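Local structure of dermonecrotic toxin (Pasteurella multocida, 2EBF) at residues L76-R81 / Q92-E97; S42-G47 / L569-F574; G283-Y288 / M430-D435. The protein acts as a potent mitogen and dermonecrotic toxin that induces bone resorption, is associated with severe atrophic rhinitis in pigs, and is represented here by its C-terminal region. All coordinates share one frame; numbering follows the deposited sequence.

Interaction 1. Residues L76-R81 / Q92-E97; sequences LAKLQR and QGLMHE
Lys78 and Glu97 form a salt bridge across an antiparallel helical hairpin, in which helix 70-84 turns back through a short loop into helix 88-108 within the membrane localization domain. The axes of the two short segments approach to 9.4 Å, with 160° between their N-to-C directions. Lys78 NZ donates to Glu97 OE1 over 2.7 Å, reaching that oxygen on its anti side and 35° out of the carboxylate plane. With CG anti to the backbone N (chi1 -173°) and bends at chi2 and chi3, the lysine chain lays CD 3.7 Å from Glu97 CB before its amine meets the acid. One turn on from Lys78, Arg81 lays one guanidinium face against Leu94 CD2, which is offset toward the rim, while Leu94 CD1 meets the backbone carbonyl of Arg81. Farther out, the hairpin is wedged between other helices: Leu79 packs on Leu57 of helix 54-60, and Met95 on Leu125, Ala128 and Leu129 of helix 115-129. A water bridges the guanidinium and the carboxylate, donating to Glu97 OE1 at 3.0 Å and accepting a weak bond from Arg81 NH1 at 3.4 Å.

Interaction 2. Residues S42-G47 / L569-F574; sequences SPFRIG and LGLKQF
Leu571 fits against three side chains of loop 42-47, and its side chain is the tightly packed part of the contact. Leu571 CD1 lies 3.7 Å from Phe44 CD1, meeting the ring obliquely, and 4.0 Å from Pro43 CD. Pro43 in turn puts its CG over the centre of the Phe44 ring, so proline, phenylalanine and leucine form one small apolar cluster. Ser42 belongs to the same close side, with its CB 3.5 Å from Leu571 O and its OG 3.7 Å from Leu571 CB. Helix 151-164 extends the cluster, with Met160 and Met163 against Phe44 and Ala164 against Leu571. The loop is shaped by a type I beta turn from Ser42 to Arg45, overlaid on an ST turn: Ser42 OG, anti to its own N (chi1 -180°), accepts from Phe44 N at 3.1 Å. Arg45 NH1 reaches back to Ser42 O over 2.9 Å, from 40° above the carbonyl plane, and its NH2 goes on to the backbone O of Arg741. Across from this turn, Leu571 is the centre of an inverse gamma turn in a loop of the C3 domain, which is tied to the chain near strand 717-720 by backbone bonds such as Lys572 with Asn716. The loose side begins right after Leu571. All four touching residues are partly exposed, and Lys572 points away from loop 42-47, which covers almost none of it; its CE lies over the centre of the Phe574 ring.

Interaction 3. Residues G283-Y288 / M430-D435; sequences GPYELY and MLFNLD
Pro284 and Tyr285 are the two residues of 283-288 that meet Phe432 on the helix across from them. Of the 91 Å² buried between the two segments, 50 Å² belongs to this one phenylalanine. Just before the pair, a weak 3.3 Å bond from Glu286 N to Gly283 O closes a turn with Pro284 and Tyr285 at its bend. Pro284 CG meets the Phe432 ring obliquely, 3.7 Å from CE1 and 4.1 Å from CZ. Its CB also lies above the Tyr285 ring, toward the rim. Tyr285 is the more buried of the two. Its ring meets Phe432 edge to edge, CE1 to CD1 at 4.4 Å, a lighter touch than that of the proline. The phenol is fixed at its far end, where OH is hydrogen-bonded to Asp428 OD2, and the ring also packs on Lys425 and Ala429, so Tyr285 lies along helix 425-434. That helix belongs to the C2 domain and is part of the helical crossover between strands 399-402 and 456-461, which are parallel neighbours in the mixed sheet. Phe432 also takes a cation-pi contact from Arg444 of helix 442-452, the next helix of the same crossover. Glu286 follows with positive phi (59°), turning the chain away from the helix. Its CG lies 3.4 Å above the plane of the Tyr288 ring, toward the rim. Tyr288 begins helix 288-300 and packs on Leu241 and Glu244 of helix 234-248.

Overall arrangement
Interactions 1 and 2 are neighbours, with centres 22 Å apart, and they touch where Met95 SD packs 3.6 Å from Ile46 CG2. Interaction 3 lies far off in the C2 domain, its centre 48 Å from that of interaction 1 and 58 Å from that of interaction 2, on the opposite side of the chain's centre from the latter. Along the sequence, interaction 2 closes a loop of 521 residues that contains both other contacts, bringing segment 42-47, near the start of this fragment, against the C3 domain. That domain also holds the bound phosphonate at Gly624 to Ser628. In interaction 1, the Glu97 side chain is about 10 Å from a bound glucose.

Interaction 1. Residues L76-R81 / Q92-E97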
ATOM      1  N   LEU A  76      14.223 -28.479  -6.333  1.00 28.61           N
ATOM      2  CA  LEU A  76      14.984 -29.000  -5.185  1.00 28.63           C
ATOM      3  C   LEU A  76      15.742 -27.901  -4.457  1.00 28.34           C
ATOM      4  O   LEU A  76      15.789 -27.876  -3.217  1.00 28.60           O
ATOM      5  CB  LEU A  76      15.984 -30.068  -5.649  1.00 28.71           C
ATOM      6  CG  LEU A  76      15.424 -31.446  -5.990  1.00 29.81           C
ATOM      7  CD1 LEU A  76      16.489 -32.268  -6.714  1.00 31.20           C
ATOM      8  CD2 LEU A  76      14.939 -32.172  -4.728  1.00 29.44           C
ATOM      9  N   ALA A  77      16.338 -26.997  -5.230  1.00 28.05           N
ATOM     10  CA  ALA A  77      17.074 -25.860  -4.668  1.00 27.69           C
ATOM     11  C   ALA A  77      16.156 -24.961  -3.853  1.00 27.66           C
ATOM     12  O   ALA A  77      16.507 -24.557  -2.744  1.00 27.55           O
ATOM     13  CB  ALA A  77      17.750 -25.060  -5.771  1.00 27.62           C
ATOM     14  N   LYS A  78      14.986 -24.644  -4.411  1.00 27.57           N
ATOM     15  CA  LYS A  78      14.006 -23.801  -3.725  1.00 27.37           C
ATOM     16  C   LYS A  78      13.439 -24.478  -2.469  1.00 27.42           C
ATOM     17  O   LYS A  78      13.223 -23.824  -1.446  1.00 27.35           O
ATOM     18  CB  LYS A  78      12.875 -23.370  -4.667  1.00 27.23           C
ATOM     19  CG  LYS A  78      11.927 -22.350  -4.019  1.00 27.52           C
ATOM     20  CD  LYS A  78      11.639 -21.156  -4.904  1.00 31.19           C
ATOM     21  CE  LYS A  78      12.911 -20.541  -5.431  1.00 31.48           C
ATOM     22  NZ  LYS A  78      12.799 -19.109  -5.798  1.00 31.40           N
ATOM     23  N   LEU A  79      13.201 -25.781  -2.545  1.00 27.24           N
ATOM     24  CA  LEU A  79      12.725 -26.518  -1.374  1.00 27.50           C
ATOM     25  C   LEU A  79      13.761 -26.422  -0.248  1.00 27.92           C
ATOM     26  O   LEU A  79      13.410 -26.221   0.916  1.00 27.94           O
ATOM     27  CB  LEU A  79      12.477 -27.983  -1.719  1.00 27.43           C
ATOM     28  CG  LEU A  79      11.236 -28.704  -1.165  1.00 28.14           C
ATOM     29  CD1 LEU A  79      11.489 -30.192  -1.039  1.00 26.33           C
ATOM     30  CD2 LEU A  79      10.651 -28.100   0.118  1.00 27.40           C
ATOM     31  N   GLN A  80      15.037 -26.550  -0.601  1.00 28.49           N
ATOM     32  CA  GLN A  80      16.097 -26.438   0.390  1.00 29.48           C
ATOM     33  C   GLN A  80      16.128 -25.058   1.038  1.00 29.54           C
ATOM     34  O   GLN A  80      16.242 -24.960   2.257  1.00 29.79           O
ATOM     35  CB  GLN A  80      17.465 -26.794  -0.194  1.00 29.62           C
ATOM     36  CG  GLN A  80      18.555 -26.875   0.874  1.00 32.18           C
ATOM     37  CD  GLN A  80      18.234 -27.887   1.973  1.00 35.74           C
ATOM     38  OE1 GLN A  80      17.902 -27.513   3.101  1.00 39.67           O
ATOM     39  NE2 GLN A  80      18.315 -29.173   1.641  1.00 37.21           N
ATOM     40  N   ARG A  81      16.016 -24.007   0.224  1.00 29.47           N
ATOM     41  CA  ARG A  81      15.975 -22.631   0.730  1.00 30.36           C
ATOM     42  C   ARG A  81      14.824 -22.419   1.709  1.00 29.46           C
ATOM     43  O   ARG A  81      14.982 -21.707   2.699  1.00 29.93           O
ATOM     44  CB  ARG A  81      15.883 -21.607  -0.410  1.00 30.39           C
ATOM     45  CG  ARG A  81      17.193 -21.362  -1.157  1.00 32.62           C
ATOM     46  CD  ARG A  81      17.126 -20.076  -2.010  1.00 33.34           C
ATOM     47  NE  ARG A  81      17.083 -18.863  -1.181  1.00 39.71           N
ATOM     48  CZ  ARG A  81      16.668 -17.659  -1.588  1.00 41.73           C
ATOM     49  NH1 ARG A  81      16.243 -17.453  -2.835  1.00 41.47           N
ATOM     50  NH2 ARG A  81      16.672 -16.646  -0.729  1.00 43.30           N
ATOM     51  N   GLN A  92       7.542 -17.795   3.705  1.00 25.94           N
ATOM     52  CA  GLN A  92       6.264 -17.913   2.976  1.00 25.38           C
ATOM     53  C   GLN A  92       6.408 -17.405   1.540  1.00 25.55           C
ATOM     54  O   GLN A  92       5.779 -17.939   0.633  1.00 25.19           O
ATOM     55  CB  GLN A  92       5.075 -17.290   3.722  1.00 25.47           C
ATOM     56  CG  GLN A  92       5.075 -15.764   3.931  1.00 27.01           C
ATOM     57  CD  GLN A  92       4.209 -14.986   2.933  1.00 25.89           C
ATOM     58  OE1 GLN A  92       3.768 -13.863   3.217  1.00 27.87           O
ATOM     59  NE2 GLN A  92       3.999 -15.550   1.759  1.00 23.64           N
ATOM     60  N   GLY A  93       7.254 -16.395   1.337  1.00 25.43           N
ATOM     61  CA  GLY A  93       7.551 -15.894  -0.020  1.00 25.11           C
ATOM     62  C   GLY A  93       8.141 -16.971  -0.907  1.00 25.64           C
ATOM     63  O   GLY A  93       7.702 -17.154  -2.035  1.00 25.65           O
ATOM     64  N   LEU A  94       9.154 -17.667  -0.395  1.00 25.44           N
ATOM     65  CA  LEU A  94       9.774 -18.797  -1.089  1.00 26.16           C
ATOM     66  C   LEU A  94       8.803 -19.944  -1.371  1.00 26.12           C
ATOM     67  O   LEU A  94       8.863 -20.578  -2.433  1.00 26.36           O
ATOM     68  CB  LEU A  94      10.961 -19.316  -0.278  1.00 26.34           C
ATOM     69  CG  LEU A  94      12.169 -18.379  -0.223  1.00 27.72           C
ATOM     70  CD1 LEU A  94      13.093 -18.775   0.929  1.00 29.90           C
ATOM     71  CD2 LEU A  94      12.930 -18.347  -1.556  1.00 29.51           C
ATOM     72  N   MET A  95       7.934 -20.222  -0.405  1.00 25.60           N
ATOM     73  CA  MET A  95       6.890 -21.241  -0.584  1.00 25.93           C
ATOM     74  C   MET A  95       5.962 -20.926  -1.743  1.00 25.06           C
ATOM     75  O   MET A  95       5.689 -21.795  -2.570  1.00 24.40           O
ATOM     76  CB  MET A  95       6.113 -21.435   0.709  1.00 25.57           C
ATOM     77  CG  MET A  95       6.943 -22.173   1.735  1.00 26.03           C
ATOM     78  SD  MET A  95       6.362 -22.003   3.416  1.00 28.06           S
ATOM     79  CE  MET A  95       4.985 -23.159   3.424  1.00 24.23           C
ATOM     80  N   HIS A  96       5.511 -19.679  -1.831  1.00 24.81           N
ATOM     81  CA  HIS A  96       4.696 -19.259  -2.980  1.00 24.93           C
ATOM     82  C   HIS A  96       5.470 -19.390  -4.305  1.00 25.34           C
ATOM     83  O   HIS A  96       4.907 -19.822  -5.305  1.00 25.87           O
ATOM     84  CB  HIS A  96       4.179 -17.826  -2.806  1.00 24.77           C
ATOM     85  CG  HIS A  96       3.027 -17.692  -1.848  1.00 24.26           C
ATOM     86  ND1 HIS A  96       3.149 -17.073  -0.624  1.00 20.73           N
ATOM     87  CD2 HIS A  96       1.722 -18.053  -1.954  1.00 24.57           C
ATOM     88  CE1 HIS A  96       1.974 -17.064  -0.012  1.00 25.63           C
ATOM     89  NE2 HIS A  96       1.094 -17.661  -0.795  1.00 24.02           N
ATOM     90  N   GLU A  97       6.757 -19.027  -4.302  1.00 25.30           N
ATOM     91  CA  GLU A  97       7.624 -19.194  -5.467  1.00 25.81           C
ATOM     92  C   GLU A  97       7.711 -20.660  -5.903  1.00 25.64           C
ATOM     93  O   GLU A  97       7.618 -20.958  -7.108  1.00 24.99           O
ATOM     94  CB  GLU A  97       9.025 -18.623  -5.195  1.00 25.73           C
ATOM     95  CG  GLU A  97       9.063 -17.086  -5.069  1.00 26.51           C
ATOM     96  CD  GLU A  97      10.426 -16.541  -4.634  1.00 27.95           C
ATOM     97  OE1 GLU A  97      11.361 -17.330  -4.448  1.00 30.47           O
ATOM     98  OE2 GLU A  97      10.564 -15.313  -4.474  1.00 32.11           O
TER
HETATM   99  O   HOH W   1      13.494 -15.510  -3.369  1.00 55.95           O

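Interaction 2. Residues S42-G47 / L569-F574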
ATOM      1  N   SER A  42       1.991 -19.089  17.944  1.00 31.21           N
ATOM      2  CA  SER A  42       1.275 -18.313  16.936  1.00 30.65           C
ATOM      3  C   SER A  42       0.680 -19.224  15.865  1.00 30.41           C
ATOM      4  O   SER A  42       1.362 -20.139  15.403  1.00 30.04           O
ATOM      5  CB  SER A  42       2.214 -17.314  16.269  1.00 30.36           C
ATOM      6  OG  SER A  42       1.492 -16.569  15.305  1.00 30.47           O
ATOM      7  N   PRO A  43      -0.592 -18.981  15.463  1.00 30.76           N
ATOM      8  CA  PRO A  43      -1.126 -19.723  14.323  1.00 30.71           C
ATOM      9  C   PRO A  43      -0.377 -19.424  13.022  1.00 30.94           C
ATOM     10  O   PRO A  43      -0.460 -20.213  12.077  1.00 31.53           O
ATOM     11  CB  PRO A  43      -2.579 -19.213  14.210  1.00 30.87           C
ATOM     12  CG  PRO A  43      -2.565 -17.876  14.896  1.00 30.61           C
ATOM     13  CD  PRO A  43      -1.582 -18.033  16.017  1.00 30.06           C
ATOM     14  N   PHE A  44       0.355 -18.311  12.981  1.00 30.67           N
ATOM     15  CA  PHE A  44       0.999 -17.845  11.743  1.00 30.59           C
ATOM     16  C   PHE A  44       2.486 -18.138  11.690  1.00 30.88           C
ATOM     17  O   PHE A  44       3.251 -17.401  11.072  1.00 31.57           O
ATOM     18  CB  PHE A  44       0.737 -16.344  11.534  1.00 29.69           C
ATOM     19  CG  PHE A  44      -0.731 -15.996  11.497  1.00 28.62           C
ATOM     20  CD1 PHE A  44      -1.210 -14.847  12.124  1.00 28.79           C
ATOM     21  CD2 PHE A  44      -1.630 -16.838  10.867  1.00 28.38           C
ATOM     22  CE1 PHE A  44      -2.577 -14.531  12.103  1.00 28.10           C
ATOM     23  CE2 PHE A  44      -3.014 -16.548  10.854  1.00 28.24           C
ATOM     24  CZ  PHE A  44      -3.478 -15.380  11.467  1.00 28.06           C
ATOM     25  N   ARG A  45       2.898 -19.227  12.318  1.00 31.33           N
ATOM     26  CA  ARG A  45       4.331 -19.495  12.439  1.00 31.75           C
ATOM     27  C   ARG A  45       4.935 -20.152  11.180  1.00 31.43           C
ATOM     28  O   ARG A  45       6.146 -20.346  11.096  1.00 31.27           O
ATOM     29  CB  ARG A  45       4.617 -20.308  13.700  1.00 32.30           C
ATOM     30  CG  ARG A  45       3.959 -21.649  13.736  1.00 33.34           C
ATOM     31  CD  ARG A  45       4.296 -22.371  15.031  1.00 38.58           C
ATOM     32  NE  ARG A  45       3.743 -23.719  15.015  1.00 42.45           N
ATOM     33  CZ  ARG A  45       2.482 -24.019  15.308  1.00 44.80           C
ATOM     34  NH1 ARG A  45       1.614 -23.065  15.659  1.00 46.37           N
ATOM     35  NH2 ARG A  45       2.086 -25.283  15.255  1.00 45.81           N
ATOM     36  N   ILE A  46       4.088 -20.462  10.199  1.00 31.96           N
ATOM     37  CA  ILE A  46       4.554 -21.011   8.899  1.00 32.08           C
ATOM     38  C   ILE A  46       5.445 -22.241   9.127  1.00 32.30           C
ATOM     39  O   ILE A  46       6.578 -22.337   8.628  1.00 32.11           O
ATOM     40  CB  ILE A  46       5.239 -19.928   8.004  1.00 32.00           C
ATOM     41  CG1 ILE A  46       4.341 -18.693   7.857  1.00 33.82           C
ATOM     42  CG2 ILE A  46       5.523 -20.454   6.610  1.00 31.82           C
ATOM     43  CD1 ILE A  46       4.810 -17.558   8.668  1.00 39.11           C
ATOM     44  N   GLY A  47       4.923 -23.166   9.929  1.00 32.63           N
ATOM     45  CA  GLY A  47       5.658 -24.361  10.321  1.00 32.43           C
ATOM     46  C   GLY A  47       5.858 -25.287   9.140  1.00 32.11           C
ATOM     47  O   GLY A  47       4.973 -25.404   8.278  1.00 31.94           O
ATOM     48  N   LEU A 569      -3.264  -8.864  22.284  1.00 32.90           N
ATOM     49  CA  LEU A 569      -2.082  -8.192  22.787  1.00 33.40           C
ATOM     50  C   LEU A 569      -0.866  -8.607  21.989  1.00 33.00           C
ATOM     51  O   LEU A 569      -0.017  -7.782  21.687  1.00 33.71           O
ATOM     52  CB  LEU A 569      -1.860  -8.510  24.267  1.00 33.57           C
ATOM     53  CG  LEU A 569      -2.628  -7.711  25.307  1.00 36.15           C
ATOM     54  CD1 LEU A 569      -1.928  -7.894  26.645  1.00 36.86           C
ATOM     55  CD2 LEU A 569      -2.679  -6.220  24.936  1.00 39.93           C
ATOM     56  N   GLY A 570      -0.803  -9.892  21.656  1.00 32.37           N
ATOM     57  CA  GLY A 570       0.255 -10.444  20.803  1.00 31.61           C
ATOM     58  C   GLY A 570       0.025 -11.935  20.625  1.00 30.52           C
ATOM     59  O   GLY A 570      -0.544 -12.593  21.498  1.00 29.65           O
ATOM     60  N   LEU A 571       0.492 -12.472  19.501  1.00 30.38           N
ATOM     61  CA  LEU A 571       0.420 -13.909  19.238  1.00 30.24           C
ATOM     62  C   LEU A 571       1.716 -14.539  19.707  1.00 30.84           C
ATOM     63  O   LEU A 571       2.540 -14.986  18.910  1.00 30.40           O
ATOM     64  CB  LEU A 571       0.150 -14.191  17.752  1.00 29.81           C
ATOM     65  CG  LEU A 571      -1.228 -13.756  17.234  1.00 29.76           C
ATOM     66  CD1 LEU A 571      -1.402 -14.018  15.722  1.00 28.75           C
ATOM     67  CD2 LEU A 571      -2.296 -14.445  18.024  1.00 28.11           C
ATOM     68  N   LYS A 572       1.868 -14.572  21.027  1.00 31.06           N
ATOM     69  CA  LYS A 572       3.040 -15.127  21.673  1.00 31.95           C
ATOM     70  C   LYS A 572       2.699 -15.414  23.126  1.00 32.18           C
ATOM     71  O   LYS A 572       1.597 -15.096  23.584  1.00 31.76           O
ATOM     72  CB  LYS A 572       4.195 -14.132  21.598  1.00 32.16           C
ATOM     73  CG  LYS A 572       3.923 -12.800  22.293  1.00 33.24           C
ATOM     74  CD  LYS A 572       5.202 -11.993  22.405  1.00 35.69           C
ATOM     75  CE  LYS A 572       5.012 -10.805  23.324  1.00 37.42           C
ATOM     76  NZ  LYS A 572       6.222  -9.955  23.357  1.00 40.24           N
ATOM     77  N   GLN A 573       3.629 -16.041  23.835  1.00 32.58           N
ATOM     78  CA  GLN A 573       3.507 -16.144  25.281  1.00 33.26           C
ATOM     79  C   GLN A 573       4.153 -14.926  25.934  1.00 33.50           C
ATOM     80  O   GLN A 573       5.301 -14.579  25.643  1.00 33.25           O
ATOM     81  CB  GLN A 573       4.138 -17.424  25.817  1.00 33.50           C
ATOM     82  CG  GLN A 573       3.909 -17.617  27.321  1.00 34.59           C
ATOM     83  CD  GLN A 573       4.416 -18.942  27.831  1.00 36.77           C
ATOM     84  OE1 GLN A 573       3.779 -19.581  28.671  1.00 38.78           O
ATOM     85  NE2 GLN A 573       5.567 -19.367  27.332  1.00 36.10           N
ATOM     86  N   PHE A 574       3.410 -14.278  26.818  1.00 33.28           N
ATOM     87  CA  PHE A 574       3.940 -13.140  27.548  1.00 33.67           C
ATOM     88  C   PHE A 574       4.670 -13.606  28.797  1.00 34.22           C
ATOM     89  O   PHE A 574       4.338 -14.651  29.354  1.00 34.16           O
ATOM     90  CB  PHE A 574       2.820 -12.151  27.859  1.00 33.23           C
ATOM     91  CG  PHE A 574       2.376 -11.353  26.659  1.00 32.63           C
ATOM     92  CD1 PHE A 574       2.602  -9.986  26.598  1.00 32.52           C
ATOM     93  CD2 PHE A 574       1.770 -11.972  25.575  1.00 31.16           C
ATOM     94  CE1 PHE A 574       2.206  -9.242  25.485  1.00 31.29           C
ATOM     95  CE2 PHE A 574       1.381 -11.235  24.453  1.00 29.47           C
ATOM     96  CZ  PHE A 574       1.600  -9.874  24.409  1.00 30.53           C
TER

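Interaction 3. Residues G283-Y288 / M430-D435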
ATOM      1  N   GLY A 283       8.794  16.432 -39.014  1.00 42.61           N
ATOM      2  CA  GLY A 283       8.663  17.014 -37.680  1.00 42.55           C
ATOM      3  C   GLY A 283       9.980  16.997 -36.922  1.00 42.36           C
ATOM      4  O   GLY A 283      10.967  16.439 -37.413  1.00 42.34           O
ATOM      5  N   PRO A 284      10.006  17.606 -35.715  1.00 42.21           N
ATOM      6  CA  PRO A 284      11.221  17.670 -34.886  1.00 42.16           C
ATOM      7  C   PRO A 284      11.777  16.297 -34.491  1.00 42.33           C
ATOM      8  O   PRO A 284      12.995  16.137 -34.371  1.00 42.36           O
ATOM      9  CB  PRO A 284      10.771  18.448 -33.645  1.00 41.93           C
ATOM     10  CG  PRO A 284       9.286  18.394 -33.653  1.00 41.99           C
ATOM     11  CD  PRO A 284       8.865  18.288 -35.077  1.00 42.07           C
ATOM     12  N   TYR A 285      10.901  15.316 -34.304  1.00 42.19           N
ATOM     13  CA  TYR A 285      11.350  13.968 -33.937  1.00 42.59           C
ATOM     14  C   TYR A 285      11.029  12.912 -35.000  1.00 43.10           C
ATOM     15  O   TYR A 285      11.264  11.707 -34.801  1.00 43.29           O
ATOM     16  CB  TYR A 285      10.834  13.597 -32.536  1.00 41.82           C
ATOM     17  CG  TYR A 285      11.277  14.601 -31.480  1.00 41.18           C
ATOM     18  CD1 TYR A 285      10.363  15.467 -30.879  1.00 40.27           C
ATOM     19  CD2 TYR A 285      12.624  14.706 -31.116  1.00 40.79           C
ATOM     20  CE1 TYR A 285      10.779  16.403 -29.920  1.00 39.56           C
ATOM     21  CE2 TYR A 285      13.044  15.633 -30.166  1.00 40.24           C
ATOM     22  CZ  TYR A 285      12.117  16.471 -29.573  1.00 39.57           C
ATOM     23  OH  TYR A 285      12.546  17.379 -28.647  1.00 39.17           O
ATOM     24  N   GLU A 286      10.502  13.382 -36.132  1.00 43.87           N
ATOM     25  CA  GLU A 286      10.243  12.556 -37.318  1.00 44.82           C
ATOM     26  C   GLU A 286       9.291  11.387 -37.008  1.00 44.96           C
ATOM     27  O   GLU A 286       8.595  11.404 -35.994  1.00 44.99           O
ATOM     28  CB  GLU A 286      11.566  12.081 -37.945  1.00 45.17           C
ATOM     29  CG  GLU A 286      11.497  11.714 -39.434  1.00 46.77           C
ATOM     30  CD  GLU A 286      11.212  12.896 -40.345  1.00 48.92           C
ATOM     31  OE1 GLU A 286      11.806  13.982 -40.151  1.00 50.28           O
ATOM     32  OE2 GLU A 286      10.398  12.728 -41.276  1.00 49.93           O
ATOM     33  N   LEU A 287       9.257  10.376 -37.869  1.00 44.99           N
ATOM     34  CA  LEU A 287       8.303   9.289 -37.699  1.00 45.14           C
ATOM     35  C   LEU A 287       8.870   8.110 -36.904  1.00 44.94           C
ATOM     36  O   LEU A 287       8.111   7.333 -36.335  1.00 44.95           O
ATOM     37  CB  LEU A 287       7.783   8.817 -39.065  1.00 45.26           C
ATOM     38  CG  LEU A 287       6.431   8.085 -39.121  1.00 45.77           C
ATOM     39  CD1 LEU A 287       5.261   8.997 -38.720  1.00 46.11           C
ATOM     40  CD2 LEU A 287       6.199   7.484 -40.508  1.00 46.54           C
ATOM     41  N   TYR A 288      10.197   8.018 -36.841  1.00 44.79           N
ATOM     42  CA  TYR A 288      10.903   6.786 -36.447  1.00 44.53           C
ATOM     43  C   TYR A 288      10.561   6.201 -35.068  1.00 44.18           C
ATOM     44  O   TYR A 288      10.392   4.983 -34.951  1.00 43.87           O
ATOM     45  CB  TYR A 288      12.423   6.943 -36.604  1.00 45.03           C
ATOM     46  CG  TYR A 288      12.849   7.698 -37.848  1.00 45.83           C
ATOM     47  CD1 TYR A 288      12.226   7.476 -39.077  1.00 46.22           C
ATOM     48  CD2 TYR A 288      13.882   8.629 -37.795  1.00 46.72           C
ATOM     49  CE1 TYR A 288      12.613   8.178 -40.219  1.00 46.49           C
ATOM     50  CE2 TYR A 288      14.283   9.332 -38.929  1.00 46.68           C
ATOM     51  CZ  TYR A 288      13.646   9.102 -40.137  1.00 46.44           C
ATOM     52  OH  TYR A 288      14.039   9.803 -41.262  1.00 46.25           O
ATOM     53  N   MET A 430       6.994  15.306 -24.786  1.00 32.25           N
ATOM     54  CA  MET A 430       5.824  15.189 -23.918  1.00 32.82           C
ATOM     55  C   MET A 430       4.944  16.441 -23.993  1.00 32.59           C
ATOM     56  O   MET A 430       3.707  16.338 -24.041  1.00 32.24           O
ATOM     57  CB  MET A 430       6.239  14.867 -22.479  1.00 32.61           C
ATOM     58  CG  MET A 430       6.752  13.436 -22.295  1.00 33.20           C
ATOM     59  SD  MET A 430       6.877  13.005 -20.550  1.00 34.15           S
ATOM     60  CE  MET A 430       7.425  11.302 -20.607  1.00 33.58           C
ATOM     61  N   LEU A 431       5.576  17.612 -24.043  1.00 32.70           N
ATOM     62  CA  LEU A 431       4.838  18.872 -24.237  1.00 33.21           C
ATOM     63  C   LEU A 431       4.067  18.906 -25.555  1.00 33.68           C
ATOM     64  O   LEU A 431       2.907  19.321 -25.581  1.00 33.50           O
ATOM     65  CB  LEU A 431       5.752  20.096 -24.122  1.00 33.21           C
ATOM     66  CG  LEU A 431       6.372  20.393 -22.748  1.00 32.62           C
ATOM     67  CD1 LEU A 431       7.410  21.499 -22.862  1.00 31.98           C
ATOM     68  CD2 LEU A 431       5.322  20.746 -21.689  1.00 31.97           C
ATOM     69  N   PHE A 432       4.704  18.453 -26.640  1.00 34.72           N
ATOM     70  CA  PHE A 432       4.029  18.353 -27.935  1.00 35.40           C
ATOM     71  C   PHE A 432       2.779  17.502 -27.851  1.00 35.88           C
ATOM     72  O   PHE A 432       1.746  17.847 -28.429  1.00 35.97           O
ATOM     73  CB  PHE A 432       4.958  17.780 -29.011  1.00 36.10           C
ATOM     74  CG  PHE A 432       5.714  18.819 -29.766  1.00 36.38           C
ATOM     75  CD1 PHE A 432       7.095  18.751 -29.866  1.00 37.87           C
ATOM     76  CD2 PHE A 432       5.045  19.887 -30.362  1.00 38.07           C
ATOM     77  CE1 PHE A 432       7.806  19.720 -30.567  1.00 37.33           C
ATOM     78  CE2 PHE A 432       5.746  20.871 -31.062  1.00 38.93           C
ATOM     79  CZ  PHE A 432       7.131  20.780 -31.171  1.00 38.21           C
ATOM     80  N   ASN A 433       2.884  16.386 -27.132  1.00 36.03           N
ATOM     81  CA  ASN A 433       1.752  15.511 -26.914  1.00 36.55           C
ATOM     82  C   ASN A 433       0.642  16.180 -26.125  1.00 36.84           C
ATOM     83  O   ASN A 433      -0.520  16.138 -26.534  1.00 36.96           O
ATOM     84  CB  ASN A 433       2.204  14.235 -26.225  1.00 36.57           C
ATOM     85  CG  ASN A 433       2.720  13.225 -27.198  1.00 37.40           C
ATOM     86  OD1 ASN A 433       3.871  13.283 -27.632  1.00 37.48           O
ATOM     87  ND2 ASN A 433       1.864  12.287 -27.564  1.00 38.74           N
ATOM     88  N   LEU A 434       1.007  16.798 -25.001  1.00 37.44           N
ATOM     89  CA  LEU A 434       0.069  17.564 -24.176  1.00 37.95           C
ATOM     90  C   LEU A 434      -0.632  18.685 -24.941  1.00 38.69           C
ATOM     91  O   LEU A 434      -1.836  18.897 -24.779  1.00 38.99           O
ATOM     92  CB  LEU A 434       0.786  18.154 -22.957  1.00 37.64           C
ATOM     93  CG  LEU A 434       1.099  17.233 -21.778  1.00 37.25           C
ATOM     94  CD1 LEU A 434       1.807  18.005 -20.677  1.00 36.35           C
ATOM     95  CD2 LEU A 434      -0.178  16.571 -21.248  1.00 36.18           C
ATOM     96  N   ASP A 435       0.130  19.402 -25.766  1.00 39.55           N
ATOM     97  CA  ASP A 435      -0.397  20.533 -26.525  1.00 40.46           C
ATOM     98  C   ASP A 435      -0.978  20.122 -27.881  1.00 41.52           C
ATOM     99  O   ASP A 435      -1.238  20.975 -28.734  1.00 41.63           O
ATOM    100  CB  ASP A 435       0.685  21.608 -26.691  1.00 40.18           C
ATOM    101  CG  ASP A 435       0.938  22.391 -25.407  1.00 39.62           C
ATOM    102  OD1 ASP A 435       2.075  22.866 -25.206  1.00 38.22           O
ATOM    103  OD2 ASP A 435      -0.003  22.533 -24.598  1.00 38.05           O
TER